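Local coordinates for putative mandelate racemase (Salmonella typhimurium, PDB 2O56), which is of unknown function but belongs to the enolase superfamily, binds magnesium and may act as a hydro-lyase, at residues A[327-332]-A[379-384]. Residues are numbered along the deposited sequence; the frame is centred on the assembly and turned at random.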
loop_
_atom_site.group_PDB
_atom_site.type_symbol
_atom_site.label_atom_id
_atom_site.label_comp_id
_atom_site.label_asym_id
_atom_site.label_seq_id
_atom_site.Cartn_x
_atom_site.Cartn_y
_atom_site.Cartn_z
ATOM N N GLY A 327 -9.558 27.132 33.202
ATOM C CA GLY A 327 -10.300 28.242 33.797
ATOM C C GLY A 327 -11.244 28.906 32.818
ATOM O O GLY A 327 -11.389 28.461 31.677
ATOM N N PRO A 328 -11.907 29.982 33.257
ATOM C CA PRO A 328 -12.824 30.708 32.368
ATOM C C PRO A 328 -12.214 31.146 31.028
ATOM O O PRO A 328 -12.930 31.230 30.034
ATOM C CB PRO A 328 -13.223 31.920 33.212
ATOM C CG PRO A 328 -13.125 31.403 34.628
ATOM C CD PRO A 328 -11.872 30.575 34.609
ATOM N N ILE A 329 -10.908 31.397 30.998
ATOM C CA ILE A 329 -10.250 31.838 29.771
ATOM C C ILE A 329 -10.297 30.755 28.699
ATOM O O ILE A 329 -10.615 31.033 27.536
ATOM C CB ILE A 329 -8.789 32.327 30.023
ATOM C CG1 ILE A 329 -8.830 33.695 30.738
ATOM C CG2 ILE A 329 -8.034 32.464 28.715
ATOM C CD1 ILE A 329 -7.454 34.203 31.242
ATOM N N SER A 330 -9.998 29.528 29.107
ATOM C CA SER A 330 -10.191 28.346 28.263
ATOM C C SER A 330 -11.618 28.253 27.707
ATOM O O SER A 330 -11.828 28.041 26.514
ATOM C CB SER A 330 -9.836 27.079 29.045
ATOM O OG SER A 330 -9.499 26.030 28.154
ATOM N N THR A 331 -12.607 28.419 28.568
ATOM C CA THR A 331 -13.989 28.363 28.117
ATOM C C THR A 331 -14.294 29.419 27.053
ATOM O O THR A 331 -14.832 29.093 25.987
ATOM C CB THR A 331 -14.959 28.445 29.290
ATOM O OG1 THR A 331 -14.870 27.225 30.024
ATOM C CG2 THR A 331 -16.409 28.635 28.791
ATOM N N ALA A 332 -13.897 30.663 27.328
ATOM C CA ALA A 332 -14.059 31.769 26.402
ATOM C C ALA A 332 -13.524 31.464 25.013
ATOM O O ALA A 332 -14.251 31.609 24.019
ATOM C CB ALA A 332 -13.386 33.035 26.960
ATOM N N PRO A 379 -14.488 43.036 23.011
ATOM C CA PRO A 379 -13.228 42.896 22.254
ATOM C C PRO A 379 -12.300 41.757 22.716
ATOM O O PRO A 379 -12.208 41.462 23.923
ATOM C CB PRO A 379 -12.542 44.261 22.444
ATOM C CG PRO A 379 -13.685 45.221 22.659
ATOM C CD PRO A 379 -14.706 44.430 23.459
ATOM N N GLY A 380 -11.627 41.122 21.754
ATOM C CA GLY A 380 -10.675 40.041 22.049
ATOM C C GLY A 380 -11.383 38.814 22.562
ATOM O O GLY A 380 -12.513 38.538 22.179
ATOM N N ILE A 381 -10.740 38.084 23.466
ATOM C CA ILE A 381 -11.335 36.855 23.965
ATOM C C ILE A 381 -12.522 37.088 24.889
ATOM O O ILE A 381 -13.318 36.177 25.106
ATOM C CB ILE A 381 -10.298 35.895 24.593
ATOM C CG1 ILE A 381 -9.774 36.429 25.931
ATOM C CG2 ILE A 381 -9.144 35.641 23.608
ATOM C CD1 ILE A 381 -9.065 35.377 26.757
ATOM N N GLY A 382 -12.629 38.307 25.428
ATOM C CA GLY A 382 -13.756 38.712 26.279
ATOM C C GLY A 382 -13.661 38.176 27.697
ATOM O O GLY A 382 -14.683 38.014 28.384
ATOM N N GLN A 383 -12.433 37.897 28.126
ATOM C CA GLN A 383 -12.166 37.302 29.427
ATOM C C GLN A 383 -10.796 37.712 29.940
ATOM O O GLN A 383 -9.850 37.879 29.167
ATOM C CB GLN A 383 -12.328 35.779 29.379
ATOM C CG GLN A 383 -12.411 35.105 30.766
ATOM C CD GLN A 383 -13.557 35.623 31.642
ATOM O OE1 GLN A 383 -13.483 36.729 32.190
ATOM N NE2 GLN A 383 -14.604 34.800 31.814
ATOM N N GLU A 384 -10.706 37.920 31.252
ATOM C CA GLU A 384 -9.516 38.486 31.881
ATOM C C GLU A 384 -9.522 38.025 33.326
ATOM O O GLU A 384 -10.584 37.903 33.927
ATOM C CB GLU A 384 -9.597 40.022 31.894
ATOM C CG GLU A 384 -9.336 40.715 30.569
ATOM C CD GLU A 384 -9.152 42.213 30.722
ATOM O OE1 GLU A 384 -9.342 42.720 31.851
ATOM O OE2 GLU A 384 -8.822 42.876 29.713
HETATM O O HOH W 1 -15.346 32.392 30.251
#
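Pro328, Ile329 and Ala332, at the start of helix 328-340, pack against Ile381 and Gln383 in a buried, mainly apolar contact between the start of a helix and the loop that precedes helix 387-392. Gln383 carries much of it with the aliphatic part of its side chain. Its CG lies anti to the backbone N (chi1 -166°) and rests 3.8 Å from CG1 of Ile329, while CB of Gln383 meets CB of Ala332 at 3.8 Å. The chain then bends at chi2, and the amide comes beside the proline ring, with NE2 of Gln383 3.5 Å from CB of Pro328. Both ends of this buried amide are engaged. NE2 donates to the backbone oxygen of Tyr364 and to a water whose oxygen lies 3.0 Å from NE2 of Gln383; this water in turn donates to the carbonyl oxygen of Pro328, so a single water bridges the two segments. OE1 of Gln383 accepts from N of Glu384 at 3.2 Å, in the carbonyl plane and on a lone pair, which helps fix how the amide is turned. Ile329 and Ile381 cross obliquely, CG2 of the former touching CD1 of the latter at 3.7 Å. Ile381 sits in a type II' turn from Pro379 to Gly382, with Gly380 at positive phi. Its carbonyl oxygen lies 3.6 Å from CB of Ala332 and is hydrogen-bonded by NE2 of His336, about one turn further along the same helix. Away from the magnesium site, the contact joins helix 328-340 to the loop after strand 372-373 within the barrel domain and borders the N-terminal domain: Ile329 also packs on Phe41 and Glu43 of strand 39-44, Asp108 of helix 93-114 accepts from N of Ile381, and Glu384 pairs with Lys112 of that helix and with Lys363.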